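Local structure of glutathione transferase (Lolium rigidum, 6ZB6) at residues 2-7 against 56-61; 15-20 against 66-71. The protein probably conjugates glutathione to electrophilic xenobiotics, herbicides among them, as a phi-class glutathione transferase of a weedy grass. All blocks are in the same frame, centred on the assembly; numbering follows the deposited sequence.

Contact 1 of 2, residues 2-7 against 56-61; sequences APVKVF and PAFQDG
Val4, Val6 and Phe58 meet on the helix-facing side of two antiparallel strands in the thioredoxin-like N-terminal domain of this glutathione transferase. Strands 4-7 and 57-60 run at 166° to each other. Two hydrogen-bonded pairs set the register, with Lys5 N 2.8 Å from Gln59 O and Phe7 N 2.9 Å from Ala57 O; between them Val6 and Phe58 are a non-hydrogen-bonded pair. With CG anti to its backbone N (chi1 171°), the Phe58 ring reaches across to the neighbouring strand: its CZ approaches Val4 CB to 3.5 Å, whereas CD2 presents the ring edge to CG2 of Val6. Val4 also sets CG1 against the carboxylate of Asp60, 3.6 Å from CG; OD2 of that group is held by Tyr74 and Lys78 of helix 68-78. Leu22 and Ile71 pack on this same side. Pro56, the cis-proline characteristic of the thioredoxin fold, lays CB 4.1 Å from Val6 CG1 and touches the bound glutathione conjugate, so the strand pairing ends at the ligand pocket.

On the other side of the sheet lie Lys5, Phe7, Ala57 and Gln59. The Phe7 ring turns its edge to the partner strand, CD1 along the Ala57-Phe58 peptide and CE1 3.9 Å from Gln59 CB; its plane is only 13° from that of the Gln59 amide. Lys5 and Gln59 run side by side in the same direction. A water is a less certain partner of Gln59 OE1; the amide's rotation is set by NE2, which donates to Gly61 O at 2.7 Å, close to the amide plane.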
ATOM      1  N   ALA A   2       0.784  15.134 -21.294  1.00 91.68           N
ATOM      2  CA  ALA A   2       1.230  13.741 -21.254  1.00 69.97           C
ATOM      3  C   ALA A   2       1.049  13.107 -19.878  1.00 57.44           C
ATOM      4  O   ALA A   2       1.543  13.634 -18.872  1.00 51.45           O
ATOM      5  CB  ALA A   2       2.689  13.628 -21.701  1.00 55.16           C
ATOM      6  N   PRO A   3       0.358  11.968 -19.801  1.00 38.46           N
ATOM      7  CA  PRO A   3       0.138  11.316 -18.506  1.00 32.25           C
ATOM      8  C   PRO A   3       1.450  10.918 -17.848  1.00 31.47           C
ATOM      9  O   PRO A   3       2.476  10.713 -18.502  1.00 30.22           O
ATOM     10  CB  PRO A   3      -0.690  10.077 -18.867  1.00 28.41           C
ATOM     11  CG  PRO A   3      -1.267  10.371 -20.226  1.00 28.54           C
ATOM     12  CD  PRO A   3      -0.221  11.200 -20.915  1.00 30.94           C
ATOM     13  N   VAL A   4       1.398  10.780 -16.531  1.00 27.66           N
ATOM     14  CA  VAL A   4       2.581  10.382 -15.787  1.00 20.27           C
ATOM     15  C   VAL A   4       2.832   8.892 -15.983  1.00 21.90           C
ATOM     16  O   VAL A   4       1.942   8.127 -16.368  1.00 25.42           O
ATOM     17  CB  VAL A   4       2.430  10.743 -14.302  1.00 22.72           C
ATOM     18  CG1 VAL A   4       2.271  12.250 -14.158  1.00 24.53           C
ATOM     19  CG2 VAL A   4       1.225   9.985 -13.683  1.00 20.88           C
ATOM     20  N   LYS A   5       4.068   8.473 -15.727  1.00 20.59           N
ATOM     21  CA  LYS A   5       4.477   7.095 -15.945  1.00 24.78           C
ATOM     22  C   LYS A   5       4.919   6.483 -14.631  1.00 26.21           C
ATOM     23  O   LYS A   5       5.726   7.073 -13.910  1.00 21.31           O
ATOM     24  CB  LYS A   5       5.630   6.990 -16.945  1.00 21.66           C
ATOM     25  CG  LYS A   5       5.338   7.510 -18.330  1.00 29.79           C
ATOM     26  CD  LYS A   5       6.550   7.246 -19.215  1.00 36.63           C
ATOM     27  CE  LYS A   5       6.310   7.680 -20.641  1.00 49.52           C
ATOM     28  NZ  LYS A   5       7.129   6.877 -21.590  1.00 55.49           N
ATOM     29  N   VAL A   6       4.420   5.287 -14.344  1.00 21.45           N
ATOM     30  CA  VAL A   6       4.868   4.496 -13.205  1.00 20.59           C
ATOM     31  C   VAL A   6       5.605   3.284 -13.747  1.00 26.92           C
ATOM     32  O   VAL A   6       5.082   2.568 -14.611  1.00 26.27           O
ATOM     33  CB  VAL A   6       3.680   4.076 -12.320  1.00 23.00           C
ATOM     34  CG1 VAL A   6       4.177   3.348 -11.079  1.00 19.97           C
ATOM     35  CG2 VAL A   6       2.882   5.309 -11.940  1.00 21.28           C
ATOM     36  N   PHE A   7       6.806   3.044 -13.232  1.00 23.67           N
ATOM     37  CA  PHE A   7       7.658   1.951 -13.692  1.00 20.53           C
ATOM     38  C   PHE A   7       7.585   0.801 -12.695  1.00 27.47           C
ATOM     39  O   PHE A   7       7.907   0.978 -11.515  1.00 23.10           O
ATOM     40  CB  PHE A   7       9.103   2.421 -13.857  1.00 19.21           C
ATOM     41  CG  PHE A   7       9.273   3.452 -14.934  1.00 22.31           C
ATOM     42  CD1 PHE A   7       9.130   4.801 -14.643  1.00 25.53           C
ATOM     43  CD2 PHE A   7       9.533   3.069 -16.246  1.00 24.66           C
ATOM     44  CE1 PHE A   7       9.262   5.765 -15.632  1.00 25.06           C
ATOM     45  CE2 PHE A   7       9.676   4.029 -17.249  1.00 26.98           C
ATOM     46  CZ  PHE A   7       9.537   5.374 -16.941  1.00 28.58           C
ATOM     47  N   PRO A  56       8.501   1.151  -7.145  1.00 20.20           N
ATOM     48  CA  PRO A  56       8.286   1.912  -8.376  1.00 14.40           C
ATOM     49  C   PRO A  56       9.364   2.946  -8.652  1.00 18.34           C
ATOM     50  O   PRO A  56      10.071   3.355  -7.729  1.00 22.00           O
ATOM     51  CB  PRO A  56       6.968   2.635  -8.104  1.00 15.27           C
ATOM     52  CG  PRO A  56       7.029   2.916  -6.632  1.00 15.77           C
ATOM     53  CD  PRO A  56       7.636   1.627  -6.051  1.00 16.97           C
ATOM     54  N   ALA A  57       9.469   3.366  -9.905  1.00 17.40           N
ATOM     55  CA  ALA A  57       9.962   4.707 -10.217  1.00 21.65           C
ATOM     56  C   ALA A  57       8.826   5.462 -10.895  1.00 20.19           C
ATOM     57  O   ALA A  57       7.776   4.899 -11.185  1.00 17.26           O
ATOM     58  CB  ALA A  57      11.216   4.660 -11.092  1.00 23.35           C
ATOM     59  N   PHE A  58       9.041   6.737 -11.188  1.00 18.95           N
ATOM     60  CA  PHE A  58       7.933   7.567 -11.626  1.00 17.08           C
ATOM     61  C   PHE A  58       8.476   8.689 -12.492  1.00 23.53           C
ATOM     62  O   PHE A  58       9.530   9.246 -12.188  1.00 22.14           O
ATOM     63  CB  PHE A  58       7.184   8.119 -10.406  1.00 17.15           C
ATOM     64  CG  PHE A  58       6.143   9.157 -10.722  1.00 21.88           C
ATOM     65  CD1 PHE A  58       6.472  10.513 -10.755  1.00 22.38           C
ATOM     66  CD2 PHE A  58       4.833   8.785 -10.944  1.00 24.66           C
ATOM     67  CE1 PHE A  58       5.508  11.468 -11.042  1.00 21.23           C
ATOM     68  CE2 PHE A  58       3.852   9.734 -11.209  1.00 26.23           C
ATOM     69  CZ  PHE A  58       4.183  11.071 -11.250  1.00 21.75           C
ATOM     70  N   GLN A  59       7.754   9.028 -13.559  1.00 23.08           N
ATOM     71  CA  GLN A  59       8.161  10.142 -14.411  1.00 23.24           C
ATOM     72  C   GLN A  59       6.962  11.030 -14.718  1.00 25.59           C
ATOM     73  O   GLN A  59       5.888  10.544 -15.092  1.00 23.56           O
ATOM     74  CB  GLN A  59       8.797   9.648 -15.713  1.00 21.43           C
ATOM     75  CG  GLN A  59       9.417  10.769 -16.556  1.00 26.14           C
ATOM     76  CD  GLN A  59       9.887  10.279 -17.910  1.00 34.46           C
ATOM     77  OE1 GLN A  59       9.889   9.074 -18.182  1.00 33.53           O
ATOM     78  NE2 GLN A  59      10.296  11.210 -18.772  1.00 35.83           N
ATOM     79  N   ASP A  60       7.148  12.328 -14.526  1.00 23.10           N
ATOM     80  CA  ASP A  60       6.202  13.352 -14.952  1.00 20.38           C
ATOM     81  C   ASP A  60       7.032  14.341 -15.761  1.00 29.79           C
ATOM     82  O   ASP A  60       7.684  15.207 -15.179  1.00 21.60           O
ATOM     83  CB  ASP A  60       5.547  14.023 -13.753  1.00 23.82           C
ATOM     84  CG  ASP A  60       4.536  15.079 -14.158  1.00 28.83           C
ATOM     85  OD1 ASP A  60       4.290  15.230 -15.371  1.00 25.95           O
ATOM     86  OD2 ASP A  60       3.974  15.739 -13.259  1.00 28.81           O
ATOM     87  N   GLY A  61       7.023  14.207 -17.085  1.00 31.26           N
ATOM     88  CA  GLY A  61       7.844  15.078 -17.910  1.00 38.09           C
ATOM     89  C   GLY A  61       9.313  14.841 -17.645  1.00 34.31           C
ATOM     90  O   GLY A  61       9.798  13.717 -17.798  1.00 32.54           O
TER
HETATM   91  O   HOH W   1       1.640  15.189 -16.589  1.00 52.57           O
HETATM   92  O   HOH W   2       9.995   7.743 -20.239  1.00 34.75           O

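Contact 2 of 2, residues 15-20 against 66-71; sequences VARVLV and FESRAI. With GTB (S-(p-nitrobenzyl)glutathione), chain G.
The site that holds the gamma-glutamyl end of glutathione brings helix 13-24 and the start of helix 68-78 together, with Arg17 reaching Ser68 beside the bound S-(p-nitrobenzyl)glutathione. Glu67 is the N-cap residue of helix 68-78. Ser68 N donates to ligand carboxylate atom O12 at 2.8 Å. Ser68 OG donates to the other carboxylate oxygen, O11, at 2.6 Å. Glu67, bent at chi2 (-67°), brings OE1 to 2.7 Å from the ligand amino group N1, with a weaker bond from N1 to OE2.

Arg17 NE completes the polar chain by donating to Ser68 OG at 2.8 Å; the bond is bent, 133° at the hydrogen, and the hydroxyl lies 24° out of the guanidinium plane. The guanidinium of Arg69 is stacked on one face of that of Arg17, their centres 4.0 Å apart. Asn14 and Asn171 bind the NH2 and NH1 of Arg17, and Asp105 forms a salt bridge with Arg69. On the side toward the sheet, Val18 crosses Ile71 at about a right angle, CG1 meeting Ile71 CG2 at 3.6 Å.

Ser68 OG thus accepts from Arg17 and donates to the ligand, making Arg17 a second-shell residue. The helix N-terminus and the nearby, not directly bonded, guanidiniums probably stabilise the carboxylate's negative charge; Glu67 balances the ligand's amino group, and Asp105 probably eases the repulsion between the arginines.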
ATOM      1  N   VAL A  15       4.238  -0.395  -6.069  1.00 22.24           N
ATOM      2  CA  VAL A  15       3.660   0.159  -7.291  1.00 21.12           C
ATOM      3  C   VAL A  15       2.167   0.395  -7.105  1.00 22.69           C
ATOM      4  O   VAL A  15       1.646   1.481  -7.399  1.00 19.58           O
ATOM      5  CB  VAL A  15       3.933  -0.766  -8.490  1.00 24.76           C
ATOM      6  CG1 VAL A  15       3.136  -0.299  -9.701  1.00 20.49           C
ATOM      7  CG2 VAL A  15       5.428  -0.835  -8.797  1.00 23.55           C
ATOM      8  N   ALA A  16       1.452  -0.643  -6.640  1.00 21.39           N
ATOM      9  CA  ALA A  16       0.018  -0.548  -6.417  1.00 22.32           C
ATOM     10  C   ALA A  16      -0.323   0.630  -5.526  1.00 18.46           C
ATOM     11  O   ALA A  16      -1.348   1.287  -5.729  1.00 15.20           O
ATOM     12  CB  ALA A  16      -0.508  -1.843  -5.785  1.00 19.35           C
ATOM     13  N   ARG A  17       0.537   0.916  -4.538  1.00 16.78           N
ATOM     14  CA  ARG A  17       0.294   2.046  -3.643  1.00 19.93           C
ATOM     15  C   ARG A  17       0.083   3.333  -4.438  1.00 19.06           C
ATOM     16  O   ARG A  17      -0.893   4.063  -4.220  1.00 19.11           O
ATOM     17  CB  ARG A  17       1.460   2.186  -2.655  1.00 20.42           C
ATOM     18  CG  ARG A  17       1.306   3.345  -1.672  1.00 19.40           C
ATOM     19  CD  ARG A  17       2.626   3.743  -1.003  1.00 15.71           C
ATOM     20  NE  ARG A  17       3.368   2.592  -0.488  1.00 17.97           N
ATOM     21  CZ  ARG A  17       3.015   1.899   0.596  1.00 22.46           C
ATOM     22  NH1 ARG A  17       1.946   2.257   1.301  1.00 14.36           N
ATOM     23  NH2 ARG A  17       3.734   0.851   0.987  1.00 19.18           N
ATOM     24  N   VAL A  18       0.972   3.592  -5.403  1.00 19.19           N
ATOM     25  CA  VAL A  18       0.875   4.774  -6.257  1.00 19.51           C
ATOM     26  C   VAL A  18      -0.374   4.717  -7.133  1.00 20.16           C
ATOM     27  O   VAL A  18      -1.095   5.713  -7.287  1.00 20.59           O
ATOM     28  CB  VAL A  18       2.151   4.896  -7.112  1.00 20.19           C
ATOM     29  CG1 VAL A  18       2.059   6.104  -8.080  1.00 18.18           C
ATOM     30  CG2 VAL A  18       3.407   4.958  -6.220  1.00 20.50           C
ATOM     31  N   LEU A  19      -0.648   3.557  -7.730  1.00 21.75           N
ATOM     32  CA  LEU A  19      -1.804   3.447  -8.613  1.00 21.80           C
ATOM     33  C   LEU A  19      -3.097   3.763  -7.869  1.00 20.95           C
ATOM     34  O   LEU A  19      -4.003   4.386  -8.431  1.00 19.50           O
ATOM     35  CB  LEU A  19      -1.861   2.054  -9.244  1.00 18.04           C
ATOM     36  CG  LEU A  19      -0.607   1.581  -9.986  1.00 26.68           C
ATOM     37  CD1 LEU A  19      -0.857   0.266 -10.736  1.00 23.85           C
ATOM     38  CD2 LEU A  19      -0.064   2.662 -10.929  1.00 26.26           C
ATOM     39  N   VAL A  20      -3.196   3.352  -6.602  1.00 23.24           N
ATOM     40  CA  VAL A  20      -4.367   3.696  -5.799  1.00 20.03           C
ATOM     41  C   VAL A  20      -4.557   5.211  -5.755  1.00 22.04           C
ATOM     42  O   VAL A  20      -5.651   5.724  -6.012  1.00 20.60           O
ATOM     43  CB  VAL A  20      -4.252   3.097  -4.385  1.00 21.98           C
ATOM     44  CG1 VAL A  20      -5.282   3.751  -3.462  1.00 20.72           C
ATOM     45  CG2 VAL A  20      -4.477   1.555  -4.428  1.00 21.78           C
ATOM     46  N   PHE A  66      11.220   8.491  -7.084  1.00 20.59           N
ATOM     47  CA  PHE A  66      11.087   7.128  -6.601  1.00 19.11           C
ATOM     48  C   PHE A  66      10.667   7.228  -5.141  1.00 23.04           C
ATOM     49  O   PHE A  66      10.459   8.330  -4.620  1.00 21.27           O
ATOM     50  CB  PHE A  66      12.380   6.331  -6.823  1.00 17.78           C
ATOM     51  CG  PHE A  66      13.582   6.883  -6.095  1.00 21.79           C
ATOM     52  CD1 PHE A  66      14.354   7.894  -6.656  1.00 21.97           C
ATOM     53  CD2 PHE A  66      13.959   6.365  -4.864  1.00 20.77           C
ATOM     54  CE1 PHE A  66      15.469   8.395  -5.984  1.00 19.88           C
ATOM     55  CE2 PHE A  66      15.053   6.859  -4.195  1.00 24.53           C
ATOM     56  CZ  PHE A  66      15.822   7.871  -4.755  1.00 19.72           C
ATOM     57  N   GLU A  67      10.529   6.067  -4.496  1.00 15.15           N
ATOM     58  CA  GLU A  67       9.916   5.909  -3.176  1.00 20.80           C
ATOM     59  C   GLU A  67       8.413   6.142  -3.265  1.00 21.26           C
ATOM     60  O   GLU A  67       7.950   7.251  -3.529  1.00 17.77           O
ATOM     61  CB  GLU A  67      10.559   6.817  -2.113  1.00 21.16           C
ATOM     62  CG  GLU A  67      11.829   6.226  -1.497  1.00 20.87           C
ATOM     63  CD  GLU A  67      11.581   4.962  -0.653  1.00 25.50           C
ATOM     64  OE1 GLU A  67      10.425   4.708  -0.221  1.00 22.72           O
ATOM     65  OE2 GLU A  67      12.566   4.227  -0.425  1.00 32.29           O
ATOM     66  N   SER A  68       7.642   5.074  -3.047  1.00 16.89           N
ATOM     67  CA  SER A  68       6.223   5.094  -3.364  1.00 18.47           C
ATOM     68  C   SER A  68       5.460   6.180  -2.606  1.00 14.45           C
ATOM     69  O   SER A  68       4.566   6.814  -3.171  1.00 16.74           O
ATOM     70  CB  SER A  68       5.632   3.698  -3.087  1.00 15.56           C
ATOM     71  OG  SER A  68       5.804   3.344  -1.726  1.00 21.11           O
ATOM     72  N   ARG A  69       5.769   6.403  -1.326  1.00 14.44           N
ATOM     73  CA  ARG A  69       5.003   7.415  -0.598  1.00 16.05           C
ATOM     74  C   ARG A  69       5.316   8.821  -1.079  1.00 21.81           C
ATOM     75  O   ARG A  69       4.421   9.680  -1.076  1.00 19.82           O
ATOM     76  CB  ARG A  69       5.254   7.315   0.906  1.00 18.87           C
ATOM     77  CG  ARG A  69       4.658   6.038   1.525  1.00 18.18           C
ATOM     78  CD  ARG A  69       5.056   5.930   2.989  1.00 20.89           C
ATOM     79  NE  ARG A  69       4.625   4.655   3.585  1.00 22.94           N
ATOM     80  CZ  ARG A  69       5.260   3.496   3.444  1.00 19.85           C
ATOM     81  NH1 ARG A  69       6.347   3.420   2.703  1.00 20.43           N
ATOM     82  NH2 ARG A  69       4.787   2.395   4.038  1.00 19.16           N
ATOM     83  N   ALA A  70       6.569   9.079  -1.477  1.00 22.98           N
ATOM     84  CA  ALA A  70       6.906  10.381  -2.055  1.00 19.43           C
ATOM     85  C   ALA A  70       6.186  10.596  -3.381  1.00 14.61           C
ATOM     86  O   ALA A  70       5.611  11.668  -3.624  1.00 21.64           O
ATOM     87  CB  ALA A  70       8.421  10.511  -2.249  1.00 16.67           C
ATOM     88  N   ILE A  71       6.243   9.596  -4.268  1.00 16.02           N
ATOM     89  CA  ILE A  71       5.490   9.667  -5.518  1.00 20.79           C
ATOM     90  C   ILE A  71       4.018   9.940  -5.239  1.00 22.28           C
ATOM     91  O   ILE A  71       3.387  10.778  -5.896  1.00 15.79           O
ATOM     92  CB  ILE A  71       5.661   8.371  -6.330  1.00 22.09           C
ATOM     93  CG1 ILE A  71       7.128   8.125  -6.716  1.00 21.37           C
ATOM     94  CG2 ILE A  71       4.763   8.425  -7.565  1.00 19.08           C
ATOM     95  CD1 ILE A  71       7.398   6.655  -7.126  1.00 18.47           C
TER
HETATM   96  N1  GTB G 301      10.540   2.078   0.180  1.00 18.02           N
HETATM   97  CA1 GTB G 301      10.398   1.670  -1.208  1.00 21.51           C
HETATM   98  C1  GTB G 301       9.086   2.237  -1.772  1.00 18.28           C
HETATM   99  O11 GTB G 301       8.057   2.308  -1.045  1.00 24.21           O
HETATM  100  O12 GTB G 301       9.020   2.642  -2.964  1.00 19.89           O
HETATM  101  CB1 GTB G 301      10.401   0.138  -1.245  1.00 22.70           C
HETATM  102  CG1 GTB G 301      10.225  -0.310  -2.695  1.00 23.37           C
HETATM  103  CD1 GTB G 301      10.448  -1.805  -2.846  1.00 26.96           C
HETATM  104  OE1 GTB G 301      10.720  -2.495  -1.912  1.00 26.00           O
HETATM  105  N2  GTB G 301      10.315  -2.378  -4.163  1.00 21.22           N
HETATM  106  CA2 GTB G 301      10.535  -3.804  -4.294  1.00 25.17           C
HETATM  107  C2  GTB G 301      11.762  -4.017  -5.168  1.00 21.65           C
HETATM  108  O2  GTB G 301      11.946  -3.380  -6.158  1.00 22.74           O
HETATM  109  CB2 GTB G 301       9.301  -4.451  -4.928  1.00 24.32           C
HETATM  110  SG2 GTB G 301       7.896  -4.290  -3.766  1.00 30.90           S
HETATM  111  N3  GTB G 301      12.736  -5.002  -4.768  1.00 25.54           N
HETATM  112  CA3 GTB G 301      13.900  -5.211  -5.604  1.00 30.26           C
HETATM  113  C3  GTB G 301      15.178  -4.982  -4.803  1.00 36.92           C
HETATM  114  O31 GTB G 301      16.264  -5.480  -5.210  1.00 44.62           O
HETATM  115  O32 GTB G 301      15.155  -4.298  -3.742  1.00 37.82           O
HETATM  116  C'  GTB G 301       8.243  -5.308  -2.302  1.00 35.64           C
HETATM  117  C1' GTB G 301       8.399  -6.759  -2.749  1.00 45.42           C
HETATM  118  C2' GTB G 301       9.621  -7.397  -2.605  1.00 50.70           C
HETATM  119  C3' GTB G 301       9.772  -8.715  -3.009  1.00 58.90           C
HETATM  120  C4' GTB G 301       8.696  -9.400  -3.554  1.00 57.62           C
HETATM  121  N41 GTB G 301       8.850 -10.788  -3.984  1.00 59.47           N
HETATM  122  O41 GTB G 301      10.045 -11.491  -3.743  1.00 59.42           O
HETATM  123  O42 GTB G 301       7.966 -11.318  -4.544  1.00 55.22           O
HETATM  124  C5' GTB G 301       7.472  -8.757  -3.700  1.00 53.47           C
HETATM  125  C6' GTB G 301       7.321  -7.438  -3.297  1.00 52.61           C

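Both contacts are buried within the N-terminal domain, and their centres lie 11 Å apart. Contact 1 joins two strands of the sheet; contact 2 joins the two helices packed against one side of it. Ile71 bridges them, its CG2 lying 3.4 Å from Phe58 CD2, and Pro56 adds a second junction by touching both Ile71 and Val15. Their chemistry differs with position. Backbone hydrogen bonds and apolar side chains dominate 2-7 against 56-61, with Lys5 and Gln59 on the face away from the helices and Asp60 at one end. In 15-20 against 66-71 apolar packing is confined to the part near the sheet, and charged groups gather at the ligand, which contact 1 reaches through Pro56.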